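Local coordinates for protein putative O-GlcNAcase nagJ (Clostridium perfringens, PDB 6PV5) that probably releases terminal beta-linked N-acetylglucosamine from glycans by hydrolysis, as a family 84 glycoside hydrolase whose catalytic domain is a beta/alpha barrel, at residues M188-E193 / G433-P438; E369-G374 / M400-Y405; G213-N218 / S448-A453; A219-P224 / V261-P266. All coordinates share one frame; numbering follows the deposited sequence.

Contact 1. Residues M188-E193 / G433-P438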
# COMPACT_ATOMS: atom_id res chain seq x y z
N MET A 188 -0.79 -12.88 -1.19
CA MET A 188 -1.51 -11.98 -0.32
C MET A 188 -0.90 -10.58 -0.42
O MET A 188 0.30 -10.40 -0.18
CB MET A 188 -1.53 -12.44 1.13
CG MET A 188 -2.66 -11.78 1.88
SD MET A 188 -2.50 -11.81 3.67
CE MET A 188 -4.22 -11.59 4.10
N ARG A 189 -1.75 -9.62 -0.82
CA ARG A 189 -1.41 -8.22 -1.00
C ARG A 189 -2.41 -7.40 -0.20
O ARG A 189 -3.54 -7.23 -0.63
CB ARG A 189 -1.47 -7.85 -2.49
CG ARG A 189 -0.58 -8.71 -3.37
CD ARG A 189 -0.88 -8.65 -4.86
NE ARG A 189 -2.31 -8.78 -5.12
CZ ARG A 189 -2.98 -9.93 -5.16
NH1 ARG A 189 -2.36 -11.08 -4.93
NH2 ARG A 189 -4.28 -9.93 -5.42
N ALA A 190 -2.01 -6.96 1.01
CA ALA A 190 -2.97 -6.50 1.99
C ALA A 190 -2.60 -5.10 2.48
O ALA A 190 -1.48 -4.62 2.31
CB ALA A 190 -2.96 -7.45 3.17
N VAL A 191 -3.58 -4.49 3.15
CA VAL A 191 -3.36 -3.34 4.01
C VAL A 191 -3.85 -3.76 5.38
O VAL A 191 -4.90 -4.39 5.47
CB VAL A 191 -4.11 -2.11 3.46
CG1 VAL A 191 -4.03 -0.89 4.38
CG2 VAL A 191 -3.66 -1.76 2.06
N VAL A 192 -3.07 -3.45 6.43
CA VAL A 192 -3.51 -3.67 7.80
C VAL A 192 -3.81 -2.31 8.42
O VAL A 192 -3.02 -1.38 8.28
CB VAL A 192 -2.50 -4.46 8.66
CG1 VAL A 192 -1.10 -3.82 8.67
CG2 VAL A 192 -3.03 -4.70 10.08
N GLU A 193 -4.96 -2.18 9.08
CA GLU A 193 -5.18 -1.04 9.96
C GLU A 193 -4.41 -1.24 11.26
O GLU A 193 -4.99 -1.56 12.30
CB GLU A 193 -6.68 -0.80 10.17
CG GLU A 193 -6.98 0.57 10.77
CD GLU A 193 -8.42 1.07 10.79
OE1 GLU A 193 -8.75 1.82 11.71
OE2 GLU A 193 -9.19 0.73 9.87
N GLY A 433 3.49 -13.02 1.27
CA GLY A 433 2.54 -11.96 1.57
C GLY A 433 3.23 -10.60 1.75
O GLY A 433 4.29 -10.51 2.37
N PHE A 434 2.60 -9.57 1.20
CA PHE A 434 3.03 -8.19 1.41
C PHE A 434 1.89 -7.37 2.03
O PHE A 434 0.80 -7.29 1.48
CB PHE A 434 3.57 -7.62 0.10
CG PHE A 434 4.03 -6.19 0.24
CD1 PHE A 434 5.08 -5.87 1.08
CD2 PHE A 434 3.41 -5.18 -0.48
CE1 PHE A 434 5.50 -4.56 1.22
CE2 PHE A 434 3.82 -3.86 -0.32
CZ PHE A 434 4.86 -3.55 0.53
N ILE A 435 2.15 -6.79 3.20
CA ILE A 435 1.14 -6.10 3.99
C ILE A 435 1.62 -4.69 4.32
O ILE A 435 2.67 -4.51 4.95
CB ILE A 435 0.86 -6.90 5.27
CG1 ILE A 435 0.48 -8.35 4.97
CG2 ILE A 435 -0.18 -6.21 6.13
CD1 ILE A 435 1.03 -9.32 5.99
N VAL A 436 0.85 -3.70 3.88
CA VAL A 436 1.15 -2.29 4.12
C VAL A 436 0.44 -1.81 5.38
O VAL A 436 -0.75 -2.03 5.54
CB VAL A 436 0.71 -1.43 2.93
CG1 VAL A 436 0.90 0.06 3.23
CG2 VAL A 436 1.43 -1.85 1.67
N ASN A 437 1.22 -1.22 6.29
CA ASN A 437 0.69 -0.54 7.46
C ASN A 437 0.65 0.96 7.14
O ASN A 437 1.69 1.58 6.94
CB ASN A 437 1.53 -0.83 8.70
CG ASN A 437 0.83 -0.45 10.00
OD1 ASN A 437 -0.38 -0.22 10.00
ND2 ASN A 437 1.57 -0.37 11.08
N PRO A 438 -0.55 1.56 6.99
CA PRO A 438 -0.66 2.94 6.51
C PRO A 438 -0.70 3.90 7.70
O PRO A 438 -0.58 3.49 8.85
CB PRO A 438 -2.00 2.87 5.75
CG PRO A 438 -2.85 1.93 6.63
CD PRO A 438 -1.86 0.91 7.17

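Contact 2. Residues E369-G374 / M400-Y405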
# COMPACT_ATOMS: atom_id res chain seq x y z
N GLU A 369 0.25 -18.91 8.43
CA GLU A 369 1.01 -17.80 7.88
C GLU A 369 1.58 -16.99 9.03
O GLU A 369 0.92 -16.84 10.05
CB GLU A 369 0.12 -16.97 6.95
CG GLU A 369 -0.64 -17.82 5.93
CD GLU A 369 0.22 -18.32 4.77
OE1 GLU A 369 1.47 -18.20 4.84
OE2 GLU A 369 -0.36 -18.81 3.78
N VAL A 370 2.83 -16.51 8.86
CA VAL A 370 3.55 -15.77 9.88
C VAL A 370 4.08 -14.46 9.29
O VAL A 370 4.79 -14.48 8.28
CB VAL A 370 4.70 -16.58 10.52
CG1 VAL A 370 5.40 -15.81 11.63
CG2 VAL A 370 4.19 -17.90 11.10
N MET A 371 3.75 -13.36 9.97
CA MET A 371 4.12 -12.00 9.58
C MET A 371 5.36 -11.59 10.36
O MET A 371 5.53 -11.93 11.53
CB MET A 371 2.98 -11.01 9.84
CG MET A 371 1.79 -11.27 8.91
SD MET A 371 0.38 -10.10 9.04
CE MET A 371 -0.19 -10.32 10.73
N TRP A 372 6.26 -10.87 9.69
CA TRP A 372 7.36 -10.25 10.39
C TRP A 372 7.65 -8.91 9.72
O TRP A 372 7.14 -8.64 8.63
CB TRP A 372 8.57 -11.21 10.43
CG TRP A 372 9.74 -10.90 9.54
CD1 TRP A 372 11.01 -10.61 9.96
CD2 TRP A 372 9.81 -10.98 8.10
NE1 TRP A 372 11.85 -10.47 8.89
CE2 TRP A 372 11.14 -10.66 7.73
CE3 TRP A 372 8.87 -11.24 7.09
CZ2 TRP A 372 11.55 -10.61 6.40
CZ3 TRP A 372 9.29 -11.19 5.78
CH2 TRP A 372 10.60 -10.88 5.43
N THR A 373 8.43 -8.05 10.40
CA THR A 373 8.56 -6.68 9.90
C THR A 373 9.86 -6.45 9.13
O THR A 373 10.06 -5.36 8.59
CB THR A 373 8.40 -5.68 11.06
OG1 THR A 373 9.42 -5.97 12.02
CG2 THR A 373 7.03 -5.74 11.71
N GLY A 374 10.72 -7.48 9.04
CA GLY A 374 12.06 -7.31 8.50
C GLY A 374 13.08 -7.30 9.63
O GLY A 374 12.75 -7.72 10.74
N MET A 400 5.35 -13.68 5.61
CA MET A 400 4.59 -12.53 5.13
C MET A 400 5.21 -11.23 5.68
O MET A 400 5.49 -11.13 6.86
CB MET A 400 3.13 -12.65 5.58
CG MET A 400 2.45 -13.85 4.94
SD MET A 400 0.68 -13.70 4.63
CE MET A 400 0.49 -14.86 3.28
N LEU A 401 5.44 -10.24 4.82
CA LEU A 401 6.11 -9.03 5.28
C LEU A 401 5.08 -7.98 5.71
O LEU A 401 4.28 -7.52 4.90
CB LEU A 401 7.03 -8.52 4.17
CG LEU A 401 7.73 -7.18 4.47
CD1 LEU A 401 8.65 -7.25 5.70
CD2 LEU A 401 8.50 -6.69 3.24
N TRP A 402 5.08 -7.64 7.00
CA TRP A 402 4.32 -6.53 7.52
C TRP A 402 5.19 -5.28 7.35
O TRP A 402 6.21 -5.11 8.02
CB TRP A 402 3.98 -6.82 8.98
CG TRP A 402 3.33 -5.69 9.72
CD1 TRP A 402 3.79 -4.41 9.84
CD2 TRP A 402 2.13 -5.76 10.50
NE1 TRP A 402 2.95 -3.68 10.64
CE2 TRP A 402 1.92 -4.48 11.06
CE3 TRP A 402 1.20 -6.78 10.78
CZ2 TRP A 402 0.83 -4.18 11.88
CZ3 TRP A 402 0.14 -6.49 11.61
CH2 TRP A 402 -0.04 -5.21 12.15
N TRP A 403 4.82 -4.44 6.38
CA TRP A 403 5.70 -3.35 6.01
C TRP A 403 5.25 -2.04 6.65
O TRP A 403 4.17 -1.53 6.32
CB TRP A 403 5.80 -3.24 4.49
CG TRP A 403 6.82 -2.24 4.09
CD1 TRP A 403 6.62 -1.12 3.33
CD2 TRP A 403 8.20 -2.21 4.50
NE1 TRP A 403 7.79 -0.43 3.20
CE2 TRP A 403 8.77 -1.06 3.93
CE3 TRP A 403 8.99 -3.04 5.30
CZ2 TRP A 403 10.11 -0.71 4.13
CZ3 TRP A 403 10.32 -2.71 5.49
CH2 TRP A 403 10.86 -1.55 4.92
N ASN A 404 6.08 -1.52 7.55
CA ASN A 404 5.74 -0.36 8.36
C ASN A 404 6.03 0.95 7.62
O ASN A 404 6.86 1.76 8.04
CB ASN A 404 6.44 -0.41 9.72
CG ASN A 404 5.64 -1.22 10.73
OD1 ASN A 404 4.42 -1.12 10.77
ND2 ASN A 404 6.32 -2.03 11.52
N TYR A 405 5.32 1.16 6.52
CA TYR A 405 5.33 2.41 5.77
C TYR A 405 4.12 2.34 4.84
O TYR A 405 3.87 1.28 4.25
CB TYR A 405 6.64 2.48 4.98
CG TYR A 405 6.85 3.75 4.21
CD1 TYR A 405 7.59 4.79 4.75
CD2 TYR A 405 6.26 3.94 2.97
CE1 TYR A 405 7.79 5.97 4.06
CE2 TYR A 405 6.46 5.12 2.26
CZ TYR A 405 7.23 6.14 2.81
OH TYR A 405 7.40 7.31 2.13
O HOH W 1 8.04 -3.23 8.53

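Contact 3. Residues G213-N218 / S448-A453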
# COMPACT_ATOMS: atom_id res chain seq x y z
N GLY A 213 -9.68 -3.18 -4.33
CA GLY A 213 -10.21 -3.97 -5.44
C GLY A 213 -9.87 -3.34 -6.79
O GLY A 213 -9.59 -4.04 -7.76
N GLU A 214 -9.88 -2.00 -6.81
CA GLU A 214 -9.53 -1.27 -8.02
C GLU A 214 -8.10 -1.60 -8.46
O GLU A 214 -7.82 -1.62 -9.66
CB GLU A 214 -9.73 0.22 -7.78
CG GLU A 214 -9.73 1.03 -9.07
CD GLU A 214 -11.02 1.01 -9.88
OE1 GLU A 214 -11.17 1.87 -10.77
OE2 GLU A 214 -11.88 0.13 -9.62
N TYR A 215 -7.21 -1.86 -7.49
CA TYR A 215 -5.80 -1.97 -7.79
C TYR A 215 -5.25 -3.36 -7.43
O TYR A 215 -4.04 -3.54 -7.33
CB TYR A 215 -5.05 -0.77 -7.20
CG TYR A 215 -5.48 0.50 -7.89
CD1 TYR A 215 -5.04 0.77 -9.17
CD2 TYR A 215 -6.38 1.38 -7.30
CE1 TYR A 215 -5.44 1.91 -9.84
CE2 TYR A 215 -6.80 2.52 -7.97
CZ TYR A 215 -6.33 2.78 -9.24
OH TYR A 215 -6.71 3.87 -9.96
N LYS A 216 -6.18 -4.30 -7.23
CA LYS A 216 -5.90 -5.73 -7.17
C LYS A 216 -5.17 -6.09 -5.87
O LYS A 216 -4.42 -7.06 -5.85
CB LYS A 216 -5.14 -6.21 -8.41
CG LYS A 216 -5.79 -5.90 -9.76
CD LYS A 216 -5.03 -6.46 -10.92
CE LYS A 216 -5.66 -6.13 -12.26
NZ LYS A 216 -5.05 -4.92 -12.88
N MET A 217 -5.42 -5.33 -4.80
CA MET A 217 -5.03 -5.77 -3.47
C MET A 217 -6.17 -6.60 -2.90
O MET A 217 -7.32 -6.17 -2.93
CB MET A 217 -4.77 -4.60 -2.52
CG MET A 217 -3.81 -3.56 -3.10
SD MET A 217 -3.25 -2.38 -1.82
CE MET A 217 -2.02 -3.37 -0.97
N ASN A 218 -5.84 -7.75 -2.30
CA ASN A 218 -6.83 -8.79 -2.11
C ASN A 218 -7.12 -9.00 -0.63
O ASN A 218 -7.80 -9.95 -0.30
CB ASN A 218 -6.41 -10.10 -2.81
CG ASN A 218 -5.17 -10.76 -2.25
OD1 ASN A 218 -4.53 -10.25 -1.32
ND2 ASN A 218 -4.81 -11.92 -2.78
N SER A 448 1.37 6.07 -1.20
CA SER A 448 2.30 5.02 -0.83
C SER A 448 1.63 3.65 -0.99
O SER A 448 2.23 2.75 -1.57
CB SER A 448 2.84 5.22 0.57
OG SER A 448 3.40 6.53 0.69
N THR A 449 0.40 3.51 -0.48
CA THR A 449 -0.35 2.27 -0.55
C THR A 449 -0.48 1.75 -1.99
O THR A 449 -0.39 0.55 -2.22
CB THR A 449 -1.71 2.37 0.15
OG1 THR A 449 -1.49 2.84 1.47
CG2 THR A 449 -2.40 1.03 0.26
N LEU A 450 -0.70 2.65 -2.95
CA LEU A 450 -0.86 2.23 -4.33
C LEU A 450 0.47 1.73 -4.89
O LEU A 450 0.47 0.82 -5.72
CB LEU A 450 -1.38 3.39 -5.18
CG LEU A 450 -2.85 3.75 -4.99
CD1 LEU A 450 -3.15 5.07 -5.67
CD2 LEU A 450 -3.75 2.64 -5.54
N THR A 451 1.60 2.34 -4.49
CA THR A 451 2.89 1.83 -4.94
C THR A 451 3.07 0.44 -4.35
O THR A 451 3.67 -0.43 -4.99
CB THR A 451 4.07 2.79 -4.68
OG1 THR A 451 4.27 2.92 -3.28
CG2 THR A 451 3.90 4.16 -5.30
N GLY A 452 2.54 0.25 -3.14
CA GLY A 452 2.51 -1.05 -2.48
C GLY A 452 1.69 -2.08 -3.27
O GLY A 452 2.06 -3.25 -3.32
N ALA A 453 0.57 -1.64 -3.86
CA ALA A 453 -0.26 -2.49 -4.71
C ALA A 453 0.53 -2.95 -5.93
O ALA A 453 0.39 -4.08 -6.38
CB ALA A 453 -1.51 -1.77 -5.14
O HOH W 2 -2.04 -5.65 -5.84

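Contact 4. Residues A219-P224 / V261-P266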
# COMPACT_ATOMS: atom_id res chain seq x y z
N ALA A 219 -6.60 -8.14 0.26
CA ALA A 219 -6.95 -8.33 1.66
C ALA A 219 -6.92 -7.03 2.45
O ALA A 219 -6.09 -6.16 2.21
CB ALA A 219 -6.05 -9.36 2.29
N TYR A 220 -7.79 -6.97 3.45
CA TYR A 220 -7.80 -5.91 4.43
C TYR A 220 -7.78 -6.53 5.82
O TYR A 220 -8.72 -7.24 6.19
CB TYR A 220 -9.03 -5.01 4.21
CG TYR A 220 -9.36 -4.09 5.35
CD1 TYR A 220 -8.47 -3.10 5.76
CD2 TYR A 220 -10.57 -4.18 6.02
CE1 TYR A 220 -8.76 -2.26 6.82
CE2 TYR A 220 -10.89 -3.33 7.06
CZ TYR A 220 -9.99 -2.36 7.46
OH TYR A 220 -10.29 -1.52 8.49
N ILE A 221 -6.73 -6.26 6.59
CA ILE A 221 -6.63 -6.81 7.92
C ILE A 221 -7.21 -5.83 8.93
O ILE A 221 -6.64 -4.77 9.23
CB ILE A 221 -5.20 -7.27 8.27
CG1 ILE A 221 -4.65 -8.23 7.20
CG2 ILE A 221 -5.16 -7.90 9.65
CD1 ILE A 221 -3.23 -8.67 7.46
N TYR A 222 -8.38 -6.20 9.45
CA TYR A 222 -9.08 -5.39 10.43
C TYR A 222 -8.46 -5.58 11.80
O TYR A 222 -8.77 -6.53 12.52
CB TYR A 222 -10.58 -5.70 10.36
CG TYR A 222 -11.43 -4.86 11.28
CD1 TYR A 222 -11.86 -3.59 10.89
CD2 TYR A 222 -11.81 -5.32 12.52
CE1 TYR A 222 -12.64 -2.81 11.73
CE2 TYR A 222 -12.59 -4.56 13.37
CZ TYR A 222 -13.03 -3.31 12.97
OH TYR A 222 -13.80 -2.55 13.81
N ALA A 223 -7.57 -4.66 12.18
CA ALA A 223 -6.85 -4.82 13.44
C ALA A 223 -6.81 -3.52 14.24
O ALA A 223 -5.80 -3.20 14.85
CB ALA A 223 -5.46 -5.36 13.15
N PRO A 224 -7.93 -2.76 14.37
CA PRO A 224 -7.87 -1.42 14.94
C PRO A 224 -7.57 -1.50 16.43
O PRO A 224 -8.33 -2.12 17.19
CB PRO A 224 -9.28 -0.83 14.73
CG PRO A 224 -10.01 -1.83 13.84
CD PRO A 224 -9.31 -3.16 14.03
N VAL A 261 -10.03 -9.77 6.79
CA VAL A 261 -9.33 -10.57 7.79
C VAL A 261 -9.61 -9.98 9.16
O VAL A 261 -9.26 -8.83 9.43
CB VAL A 261 -7.82 -10.65 7.48
CG1 VAL A 261 -7.10 -11.56 8.47
CG2 VAL A 261 -7.55 -11.09 6.05
N PHE A 262 -10.22 -10.76 10.05
CA PHE A 262 -10.43 -10.28 11.40
C PHE A 262 -9.29 -10.71 12.30
O PHE A 262 -9.01 -11.91 12.43
CB PHE A 262 -11.77 -10.77 11.96
CG PHE A 262 -12.13 -10.10 13.26
CD1 PHE A 262 -12.94 -8.97 13.27
CD2 PHE A 262 -11.59 -10.53 14.46
CE1 PHE A 262 -13.25 -8.32 14.45
CE2 PHE A 262 -11.92 -9.89 15.64
CZ PHE A 262 -12.74 -8.78 15.64
N ALA A 263 -8.68 -9.73 12.99
CA ALA A 263 -7.55 -9.97 13.86
C ALA A 263 -7.99 -9.96 15.31
O ALA A 263 -8.73 -9.07 15.73
CB ALA A 263 -6.45 -8.95 13.61
N ILE A 264 -7.48 -10.94 16.08
CA ILE A 264 -7.73 -11.09 17.50
C ILE A 264 -6.40 -10.99 18.24
O ILE A 264 -5.44 -11.67 17.87
CB ILE A 264 -8.40 -12.46 17.77
CG1 ILE A 264 -9.63 -12.66 16.89
CG2 ILE A 264 -8.75 -12.60 19.24
CD1 ILE A 264 -10.16 -14.07 16.87
N SER A 265 -6.35 -10.18 19.31
CA SER A 265 -5.16 -10.05 20.13
C SER A 265 -5.49 -10.44 21.56
O SER A 265 -5.73 -9.57 22.39
CB SER A 265 -4.56 -8.65 20.11
OG SER A 265 -4.38 -8.20 18.78
N PRO A 266 -5.50 -11.75 21.89
CA PRO A 266 -5.94 -12.21 23.21
C PRO A 266 -4.82 -12.16 24.24
O PRO A 266 -5.05 -12.44 25.42
CB PRO A 266 -6.25 -13.68 22.94
CG PRO A 266 -5.27 -14.08 21.85
CD PRO A 266 -5.16 -12.85 20.97

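Contact 1. Residues M188-E193 / G433-P438
Strands 188-192 and 433-436 run parallel, their axes 4.4 Å apart at closest, and four backbone hydrogen bonds join M188 to F434, A190 to F434 and V436, and V192 to V436. The bond from V436 N to A190 O (3.0 Å) is straight at hydrogen, 172°, yet its donor sits above the carbonyl plane. A190, on the face it shares with M188 and I435, lays CB 4.0 Å from I435 CG1. Further along, the branched ends of V192 and I435 meet at an angle, V192 CG1 lying 3.6 Å from I435 CG2. V192 puts CG1 between its backbone N and carbonyl carbon (chi1 55°), which also brings that methyl close to V436 O. This pairing of the first and last strands closes the eight-stranded parallel barrel of the catalytic domain, a TIM-barrel. On the outer face, V191 CG1 reaches P438 CG at 3.8 Å, while V191 and V436 both touch T449 of helix 446-457. R189 turns to the same side, where its guanidinium bonds to F186 O and K216 O and forms a salt bridge with E130. At the carboxyl end, N437 ND2 donates to N404 OD1, and E193 forms a salt bridge with R205.

Contact 2. Residues E369-G374 / M400-Y405
M371 and M400 both set CG anti to the carbonyl carbon (chi1 -68° and -64°), so that on their shared face M371 CG rests 3.8 Å from M400 CB; beyond CG, M400 stays extended and packs its CE against the carboxylate carbon of E369, 3.8 Å from CD, while E369 OE2 forms a salt bridge with K187. M371 instead bends at chi3, bringing its sulfur and CE to the edge of the W402 six-membered ring, with CE 3.8 Å from W402 CE3: a Met-aromatic contact made at the rim. On the other face, L401 CD1 lies over the W372 six-membered ring, 4.1 Å from its centroid, a CH-pi contact. Strands 369-372 and 399-403 are successive parallel strands of the barrel, joined through helix 385-395 in a beta-alpha-beta unit, and W372 also packs on A388 and V391 of that helix. Three backbone hydrogen bonds hold the pair, among them W372 N to M400 O at 2.9 Å. At the carboxyl end of the strands a water donates to T373 O and W402 O and accepts from N404 N, joining the two segments. W402 NE1 gives its hydrogen to N404 OD1 (3.0 Å); the acceptor is in the indole plane, but the donor stands above the amide plane. N404 ND2 donates to V377 O.

Contact 3. Residues G213-N218 / S448-A453
Y215 and M217 press against one side of helix 446-457, and the tight part of the contact is wholly apolar. The CD2 methyl of L450 stands over one face of the Y215 ring, 3.9 Å from the centroid and 30° off its normal. It is displaced toward the CG-CD2 side, and Y215 CD2 is 3.4 Å away, a CH-pi contact. A453 CB touches both side chains: M217 CG at 3.6 Å and Y215 CB at 4.2 Å. M217 has CG anti to its carbonyl carbon (chi1 -51°) and an extended chi2, which together set SD beside A453 CB and 4.1 Å from T449 CG2; the bend at chi3 turns only CE. Here the loop that leaves helix 202-214, the first of the TIM-barrel, and leads into strand 219-222 packs on the helix that follows the eighth strand, beside the seam of first and last strands. M217 also leans on V191 of strand 188-192, while Y215 and L450 share I474 of helix 464-476. The looser side is polar: a water lies between the two backbones, placed to donate to A453 O (2.9 Å) and Y215 O (3.3 Å), though more acceptors are in reach than it has protons. Y215 is partly exposed, whereas M217, T449, L450 and A453 are buried.

Contact 4. Residues A219-P224 / V261-P266
V261 N donates to Y220 O (2.9 Å), Y222 N to V261 O (2.8 Å) and A263 N to Y222 O, all backbone hydrogen bonds. The first is nearly straight at hydrogen, 172°; A263 N to Y222 O is longer, 3.2 Å, with the nitrogen tilted 30° from the carbonyl plane, as the strands reach their carboxyl ends. Aliphatic contacts occupy the face of I221 and V261, whose side chains lie side by side and point the same way, with I221 CG1 4.0 Å from V261 CB. A263 CB lies 3.8 Å from A223 CB and also touches I221 CG2. Strands 219-222 and 259-264 are the second and third of the parallel barrel, linked through helix 243-255 as a beta-alpha-beta unit, and I221 and V261 turn inward to meet V192 and M188 of the first strand. The aromatic contact is on the outward face: the Y222 and F262 rings run alongside each other with planes at 32°, and Y222 CD2 approaches F262 CE1 to 3.8 Å. Both residues hold CG anti to the backbone N, which sets the rings abreast. Polar ends turn to outside partners: Y222 OH bonds to D227 and R245, and Y220 OH to E193.

Contacts 1, 2 and 4 are three neighbouring-strand seams of one barrel, and contact 3 packs on its outside. Contact 1 adjoins contact 2 through the seventh and eighth strands, where I435 O and W403 N are 2.6 Å apart, and adjoins contact 4 through the first and second, with V191 O 2.8 Å from I221 N. Inside the barrel I435 CD1 and M371 SD also meet. R189 ties contact 1 to contact 3, its NE 2.8 Å from K216 O. The side chain of the predicted proton donor D305 lies about 8 Å from that of W402, about 9 Å from that of N437 and about 11 Å from that of A223; a bound 1,2-ethanediol, probably from the crystallisation liquor, lies about 4 Å from the N404 and N437 side chains and may mark the pocket.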